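Local coordinates for protein peptidoglycan hydrolase FlgJ (Sphingomonas sp. A1, PDB 3VWO) that probably hydrolyses glycosidic bonds of peptidoglycan through its C-terminal glucosaminidase domain, opening the cell wall for assembly of the flagellar rod, at residues Lys38-Asn43 and Thr47-Leu52; Glu67-Glu72 and Arg78-Glu83; Gln2-Ala7 and Phe25-Ala30. All blocks are in the same frame, centred on the assembly; numbering follows the deposited sequence.

Contact 1. Residues Lys38-Asn43 and Thr47-Leu52; sequences KSQIRN and TPSYNL
An ST turn at Ser49, in the long loop between helix 23-34 and strand 65-74 of the glucosaminidase domain, receives the backbone of Ile41 in this contact. The two segments run roughly against each other, bridged once where Arg42 faces Pro48. Ile41 O is gripped twice by one residue: Ser49 N donates from 3.1 Å, while Ser49 OG donates from 2.6 Å and sits above the carbonyl plane. The serine hydroxyl lies between its own backbone N and carbonyl carbon (chi1 65°), which lets it donate to Ile41 O and at the same time accept the N-H of Asn51, closing the turn. Two residues further along, Asn43 N bonds to Thr47 O, at a modelled distance of 2.5 Å that is unusually short. Gln40 lies alongside the Pro48 ring, both side chains pointing the same way, and its amide carbon rests on Leu52 CD1. Its OE1 takes a weak, bent bond from Tyr50 N, whereas its NE2 is held by Tyr91 OH, so both ends of the amide have partners. Pro48 CB in turn stands over the centre of one face of the Tyr50 ring. Toward the Leu52 end a water links the backbones, accepting from Ile41 N at 2.9 Å and donating to Asn51 O at 2.6 Å.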
# COMPACT_ATOMS: atom_id res chain seq x y z
N LYS A 38 -0.95 -12.50 -0.02
CA LYS A 38 -0.13 -13.70 -0.28
C LYS A 38 1.36 -13.39 -0.35
O LYS A 38 2.19 -14.29 -0.20
CB LYS A 38 -0.57 -14.38 -1.58
CG LYS A 38 -2.04 -14.78 -1.62
CD LYS A 38 -2.45 -15.47 -0.33
CE LYS A 38 -3.96 -15.65 -0.26
NZ LYS A 38 -4.38 -16.32 1.01
N SER A 39 1.71 -12.12 -0.59
CA SER A 39 3.11 -11.74 -0.72
C SER A 39 3.51 -10.61 0.22
O SER A 39 4.40 -9.82 -0.08
CB SER A 39 3.43 -11.34 -2.16
OG SER A 39 3.11 -12.39 -3.06
N GLN A 40 2.85 -10.53 1.36
CA GLN A 40 3.23 -9.53 2.34
C GLN A 40 4.58 -9.89 2.95
O GLN A 40 4.86 -11.07 3.24
CB GLN A 40 2.15 -9.34 3.41
CG GLN A 40 2.34 -10.16 4.66
CD GLN A 40 1.72 -9.50 5.87
OE1 GLN A 40 2.36 -8.71 6.56
NE2 GLN A 40 0.45 -9.80 6.13
N ILE A 41 5.43 -8.89 3.12
CA ILE A 41 6.77 -9.11 3.65
C ILE A 41 6.67 -9.70 5.05
O ILE A 41 5.86 -9.26 5.87
CB ILE A 41 7.59 -7.80 3.65
CG1 ILE A 41 8.00 -7.43 2.22
CG2 ILE A 41 8.81 -7.91 4.54
CD1 ILE A 41 8.60 -6.05 2.09
N ARG A 42 7.47 -10.72 5.31
CA ARG A 42 7.48 -11.36 6.61
C ARG A 42 8.90 -11.40 7.17
O ARG A 42 9.87 -11.39 6.41
CB ARG A 42 6.92 -12.78 6.52
CG ARG A 42 5.42 -12.81 6.23
CD ARG A 42 4.89 -14.23 6.15
NE ARG A 42 3.48 -14.23 5.76
CZ ARG A 42 2.47 -14.26 6.62
NH1 ARG A 42 1.22 -14.25 6.17
NH2 ARG A 42 2.71 -14.29 7.92
N ASN A 43 9.01 -11.42 8.49
CA ASN A 43 10.29 -11.62 9.15
C ASN A 43 10.94 -12.95 8.76
O ASN A 43 10.38 -13.74 8.00
CB ASN A 43 10.13 -11.56 10.68
CG ASN A 43 9.83 -10.16 11.18
OD1 ASN A 43 8.67 -9.77 11.31
ND2 ASN A 43 10.89 -9.41 11.49
N THR A 47 7.10 -14.34 10.57
CA THR A 47 6.24 -13.40 11.28
C THR A 47 5.89 -12.24 10.35
O THR A 47 6.77 -11.72 9.66
CB THR A 47 6.97 -12.85 12.52
OG1 THR A 47 7.67 -13.92 13.18
CG2 THR A 47 5.99 -12.22 13.49
N PRO A 48 4.61 -11.83 10.31
CA PRO A 48 4.21 -10.76 9.40
C PRO A 48 4.81 -9.41 9.81
O PRO A 48 4.91 -9.11 10.99
CB PRO A 48 2.68 -10.71 9.57
CG PRO A 48 2.45 -11.26 10.94
CD PRO A 48 3.48 -12.33 11.11
N SER A 49 5.22 -8.63 8.82
CA SER A 49 5.70 -7.28 9.04
C SER A 49 4.52 -6.31 9.16
O SER A 49 4.66 -5.23 9.72
CB SER A 49 6.58 -6.84 7.87
OG SER A 49 5.81 -6.76 6.68
N TYR A 50 3.38 -6.73 8.62
CA TYR A 50 2.17 -5.92 8.48
C TYR A 50 2.36 -4.77 7.50
O TYR A 50 1.49 -3.92 7.38
CB TYR A 50 1.68 -5.36 9.83
CG TYR A 50 1.44 -6.40 10.90
CD1 TYR A 50 0.30 -7.19 10.89
CD2 TYR A 50 2.35 -6.57 11.93
CE1 TYR A 50 0.09 -8.14 11.88
CE2 TYR A 50 2.14 -7.51 12.93
CZ TYR A 50 1.01 -8.29 12.90
OH TYR A 50 0.81 -9.23 13.89
N ASN A 51 3.49 -4.76 6.80
CA ASN A 51 3.82 -3.67 5.87
C ASN A 51 3.15 -3.90 4.53
O ASN A 51 3.79 -4.28 3.55
CB ASN A 51 5.33 -3.58 5.70
CG ASN A 51 5.78 -2.30 5.04
OD1 ASN A 51 4.99 -1.59 4.42
ND2 ASN A 51 7.08 -2.02 5.14
N LEU A 52 1.85 -3.63 4.49
CA LEU A 52 1.04 -3.96 3.33
C LEU A 52 1.25 -2.99 2.18
O LEU A 52 0.82 -3.26 1.06
CB LEU A 52 -0.44 -3.99 3.72
CG LEU A 52 -1.08 -5.34 4.09
CD1 LEU A 52 -0.07 -6.33 4.67
CD2 LEU A 52 -2.22 -5.11 5.04
O HOH W 1 4.41 -6.36 2.13

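Contact 2. Residues Glu67-Glu72 and Arg78-Glu83; sequences EARTVE and RKVRVE
Glu72 OE1 meets Arg81 NH1 at 2.8 Å, the salt bridge that joins the two segments through their side chains. The oxygen is approached on its anti side, from somewhat out of the carboxylate plane, and the carboxylate stands almost upright to the guanidinium, their planes 82° apart. Glu72 reaches across with its chain extended beyond CG. Arg81 NE forms a longer bridge to Glu83 OE2, at 3.3 Å, so one guanidinium serves two carboxylates. Beside this network Thr70 CG2 touches Glu83 CG at 3.6 Å. These residues share a face with Ala68 and Lys79 on an antiparallel beta hairpin, strands 65-74 and 77-86, whose backbone bonds pair Ala68 with Glu83, Thr70 with Arg81 and Glu72 with Lys79. Among these bonds, Thr70 N to Arg81 O measures 2.7 Å. On the other face Arg69 is opposite Val82 and Val71 opposite Val80, both non-hydrogen-bonded pairs. Val71 CG1 sits 3.5 Å above the guanidinium plane of Arg78, toward its rim, and Val80 CG1 lies 4.0 Å from Arg69 NE. Farther out, Lys56 forms a salt bridge with Glu72 OE2, tying the network to the preceding loop, while Phe85 packs against Ala68 and Thr70.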
# COMPACT_ATOMS: atom_id res chain seq x y z
N GLU A 67 14.78 -6.96 6.41
CA GLU A 67 15.45 -6.94 5.12
C GLU A 67 14.66 -7.83 4.18
O GLU A 67 14.35 -8.97 4.51
CB GLU A 67 16.89 -7.46 5.23
CG GLU A 67 17.93 -6.39 5.52
CD GLU A 67 19.33 -6.83 5.13
OE1 GLU A 67 19.60 -8.05 5.14
OE2 GLU A 67 20.17 -5.95 4.81
N ALA A 68 14.31 -7.31 3.01
CA ALA A 68 13.53 -8.08 2.05
C ALA A 68 13.94 -7.79 0.62
O ALA A 68 14.37 -6.68 0.30
CB ALA A 68 12.03 -7.83 2.25
N ARG A 69 13.81 -8.80 -0.22
CA ARG A 69 14.06 -8.67 -1.64
C ARG A 69 13.02 -7.73 -2.21
O ARG A 69 11.86 -7.77 -1.80
CB ARG A 69 13.95 -10.04 -2.30
CG ARG A 69 13.74 -10.03 -3.80
CD ARG A 69 13.40 -11.43 -4.31
NE ARG A 69 13.10 -11.41 -5.75
CZ ARG A 69 11.93 -11.07 -6.26
NH1 ARG A 69 10.92 -10.71 -5.47
NH2 ARG A 69 11.75 -11.08 -7.58
N THR A 70 13.42 -6.86 -3.12
CA THR A 70 12.48 -5.96 -3.77
C THR A 70 12.86 -5.68 -5.22
O THR A 70 14.05 -5.65 -5.57
CB THR A 70 12.34 -4.64 -3.00
OG1 THR A 70 11.22 -3.90 -3.50
CG2 THR A 70 13.61 -3.80 -3.13
N VAL A 71 11.85 -5.49 -6.06
CA VAL A 71 12.05 -5.24 -7.48
C VAL A 71 11.71 -3.79 -7.80
O VAL A 71 10.65 -3.29 -7.43
CB VAL A 71 11.16 -6.15 -8.34
CG1 VAL A 71 11.38 -5.87 -9.82
CG2 VAL A 71 11.43 -7.61 -8.02
N GLU A 72 12.62 -3.11 -8.49
CA GLU A 72 12.41 -1.71 -8.84
C GLU A 72 12.79 -1.48 -10.30
O GLU A 72 13.61 -2.21 -10.85
CB GLU A 72 13.22 -0.80 -7.92
CG GLU A 72 12.86 -0.94 -6.44
CD GLU A 72 13.75 -0.12 -5.54
OE1 GLU A 72 14.72 0.49 -6.05
OE2 GLU A 72 13.49 -0.09 -4.32
N ARG A 78 15.21 -3.50 -15.16
CA ARG A 78 14.65 -4.13 -13.97
C ARG A 78 15.76 -4.30 -12.94
O ARG A 78 16.86 -4.75 -13.27
CB ARG A 78 14.05 -5.48 -14.34
CG ARG A 78 13.20 -6.14 -13.26
CD ARG A 78 12.33 -7.23 -13.88
NE ARG A 78 11.43 -7.88 -12.93
CZ ARG A 78 11.81 -8.81 -12.06
NH1 ARG A 78 13.08 -9.19 -12.02
NH2 ARG A 78 10.92 -9.35 -11.24
N LYS A 79 15.47 -3.94 -11.69
CA LYS A 79 16.44 -4.05 -10.61
C LYS A 79 15.94 -4.97 -9.50
O LYS A 79 14.78 -4.89 -9.10
CB LYS A 79 16.76 -2.66 -10.05
CG LYS A 79 17.57 -1.79 -10.99
CD LYS A 79 18.96 -2.38 -11.21
CE LYS A 79 19.75 -1.58 -12.24
NZ LYS A 79 19.93 -0.16 -11.84
N VAL A 80 16.82 -5.85 -9.02
CA VAL A 80 16.48 -6.70 -7.88
C VAL A 80 17.51 -6.53 -6.77
O VAL A 80 18.69 -6.83 -6.96
CB VAL A 80 16.40 -8.19 -8.26
CG1 VAL A 80 16.06 -9.02 -7.03
CG2 VAL A 80 15.35 -8.40 -9.34
N ARG A 81 17.07 -6.05 -5.62
CA ARG A 81 17.97 -5.94 -4.48
C ARG A 81 17.28 -6.23 -3.15
O ARG A 81 16.06 -6.41 -3.09
CB ARG A 81 18.65 -4.57 -4.44
CG ARG A 81 17.77 -3.43 -4.91
CD ARG A 81 18.50 -2.10 -4.84
NE ARG A 81 17.74 -1.04 -5.50
CZ ARG A 81 18.03 -0.55 -6.70
NH1 ARG A 81 17.28 0.42 -7.23
NH2 ARG A 81 19.07 -1.01 -7.38
N VAL A 82 18.07 -6.27 -2.09
CA VAL A 82 17.56 -6.43 -0.74
C VAL A 82 17.65 -5.09 -0.04
O VAL A 82 18.71 -4.46 -0.01
CB VAL A 82 18.38 -7.49 0.03
CG1 VAL A 82 18.01 -7.48 1.50
CG2 VAL A 82 18.17 -8.87 -0.58
N GLU A 83 16.52 -4.63 0.50
CA GLU A 83 16.47 -3.34 1.18
C GLU A 83 15.83 -3.51 2.55
O GLU A 83 15.22 -4.53 2.84
CB GLU A 83 15.64 -2.35 0.36
CG GLU A 83 16.10 -2.18 -1.07
CD GLU A 83 17.11 -1.06 -1.23
OE1 GLU A 83 17.85 -0.78 -0.26
OE2 GLU A 83 17.15 -0.45 -2.32

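Contact 3. Residues Gln2-Ala7 and Phe25-Ala30; sequences QAFVDA and FLVAQA
Phe4 drives its CZ corner against Ala30, with Phe4 CZ 3.8 Å from Ala30 CB and 3.7 Å from Ala30 C, in the closest part of this interface. With CG anti to the backbone N (chi1 179°), the ring spans the gap between helix 2-19 and helix 23-34. Its edge faces Val27 O, which lies near the ring plane, 3.9 Å from CE2. Beside it the packing relaxes: Val5 CG2 and Val27 CG1 are 4.2 Å apart, the two side chains crossing at about a right angle, and Phe4 CE2 is 4.4 Å from Val27 CG1. This is a pairing of two successive helices in the alpha-helical part of a lysozyme-clan domain, with local axes 10.5 Å apart at closest approach and 133° between their directions. Such a separation is bridged by the large aromatic ring and a few methyl groups, and all four touching residues are buried. Val27 also packs on Thr8, Trp9 and Ala12, further along the first helix, while Val5 turns to Arg151 and Leu152 of helix 146-154. Away from the interface the first turns are less buried: Ala3 is exposed, and Gln2 and Asp6 are partly so. Gln2 gives one NE2 hydrogen to Asp6 OD1 at 3.0 Å, from above the carboxylate plane; NE2 also bonds to Arg151 O, and Asp6 OD1 to His155 ND1.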
# COMPACT_ATOMS: atom_id res chain seq x y z
N GLN A 2 -10.87 -13.18 1.08
CA GLN A 2 -11.87 -12.52 1.90
C GLN A 2 -11.28 -12.18 3.25
O GLN A 2 -11.58 -11.14 3.83
CB GLN A 2 -13.11 -13.40 2.07
CG GLN A 2 -14.25 -12.71 2.80
CD GLN A 2 -14.72 -11.47 2.07
OE1 GLN A 2 -15.05 -11.53 0.88
NE2 GLN A 2 -14.75 -10.34 2.76
N ALA A 3 -10.44 -13.09 3.76
CA ALA A 3 -9.76 -12.87 5.03
C ALA A 3 -8.89 -11.62 4.99
O ALA A 3 -8.70 -10.95 6.01
CB ALA A 3 -8.92 -14.08 5.39
N PHE A 4 -8.35 -11.31 3.81
CA PHE A 4 -7.51 -10.13 3.63
C PHE A 4 -8.33 -8.85 3.76
O PHE A 4 -7.92 -7.91 4.45
CB PHE A 4 -6.83 -10.16 2.26
CG PHE A 4 -5.96 -8.96 2.00
CD1 PHE A 4 -4.67 -8.91 2.49
CD2 PHE A 4 -6.45 -7.87 1.29
CE1 PHE A 4 -3.87 -7.80 2.25
CE2 PHE A 4 -5.66 -6.77 1.06
CZ PHE A 4 -4.37 -6.73 1.54
N VAL A 5 -9.47 -8.81 3.09
CA VAL A 5 -10.37 -7.67 3.19
C VAL A 5 -10.92 -7.53 4.61
O VAL A 5 -11.01 -6.42 5.14
CB VAL A 5 -11.51 -7.76 2.16
CG1 VAL A 5 -12.52 -6.66 2.39
CG2 VAL A 5 -10.96 -7.69 0.75
N ASP A 6 -11.26 -8.65 5.24
CA ASP A 6 -11.80 -8.61 6.60
C ASP A 6 -10.78 -8.09 7.60
O ASP A 6 -11.13 -7.37 8.54
CB ASP A 6 -12.30 -10.00 7.03
CG ASP A 6 -13.48 -10.46 6.22
OD1 ASP A 6 -14.16 -9.61 5.61
OD2 ASP A 6 -13.74 -11.69 6.19
N ALA A 7 -9.51 -8.45 7.41
CA ALA A 7 -8.46 -8.04 8.33
C ALA A 7 -8.03 -6.59 8.13
O ALA A 7 -7.51 -5.95 9.05
CB ALA A 7 -7.26 -8.97 8.21
N PHE A 25 -10.18 2.11 -1.35
CA PHE A 25 -9.04 2.51 -2.17
C PHE A 25 -7.76 2.03 -1.52
O PHE A 25 -6.84 1.57 -2.20
CB PHE A 25 -8.94 4.04 -2.29
CG PHE A 25 -9.92 4.65 -3.26
CD1 PHE A 25 -11.06 3.97 -3.67
CD2 PHE A 25 -9.69 5.92 -3.77
CE1 PHE A 25 -11.96 4.56 -4.57
CE2 PHE A 25 -10.58 6.51 -4.66
CZ PHE A 25 -11.71 5.83 -5.06
N LEU A 26 -7.70 2.16 -0.20
CA LEU A 26 -6.52 1.73 0.54
C LEU A 26 -6.45 0.19 0.64
O LEU A 26 -5.36 -0.40 0.58
CB LEU A 26 -6.51 2.35 1.93
CG LEU A 26 -6.60 3.88 1.99
CD1 LEU A 26 -6.26 4.35 3.39
CD2 LEU A 26 -5.68 4.52 0.97
N VAL A 27 -7.59 -0.46 0.80
CA VAL A 27 -7.61 -1.93 0.76
C VAL A 27 -7.14 -2.43 -0.60
O VAL A 27 -6.36 -3.37 -0.70
CB VAL A 27 -9.01 -2.49 1.05
CG1 VAL A 27 -9.03 -4.01 0.89
CG2 VAL A 27 -9.46 -2.08 2.44
N ALA A 28 -7.62 -1.79 -1.66
CA ALA A 28 -7.21 -2.15 -3.02
C ALA A 28 -5.71 -1.98 -3.23
O ALA A 28 -5.06 -2.83 -3.86
CB ALA A 28 -7.99 -1.33 -4.04
N GLN A 29 -5.15 -0.89 -2.72
CA GLN A 29 -3.74 -0.63 -2.91
C GLN A 29 -2.92 -1.67 -2.15
O GLN A 29 -1.92 -2.17 -2.65
CB GLN A 29 -3.34 0.78 -2.44
CG GLN A 29 -1.90 1.12 -2.80
CD GLN A 29 -1.52 2.56 -2.49
OE1 GLN A 29 -2.28 3.28 -1.84
NE2 GLN A 29 -0.35 2.97 -2.96
N ALA A 30 -3.36 -1.98 -0.94
CA ALA A 30 -2.70 -3.02 -0.15
C ALA A 30 -2.79 -4.37 -0.86
O ALA A 30 -1.83 -5.17 -0.86
CB ALA A 30 -3.32 -3.09 1.23

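In the fold
The three contacts follow one another along the chain, each closing before the next opens: contact 3 joins helices 2-19 and 23-34, contact 1 folds the loop that follows, and contact 2 pairs the hairpin strands. Contact 1 is the physical intermediary. Its Leu52 packs on Ala30 and Phe4 of contact 3, and its Ile41 on Ala68 of contact 2. Its centre is about 14 Å from that of contact 3 and 15 Å from that of contact 2, whereas contacts 2 and 3 lie 24 Å apart, centre to centre, on opposite sides of the chain's centre. Local folding of one loop thus connects the buried helix-helix contact to the surface hairpin.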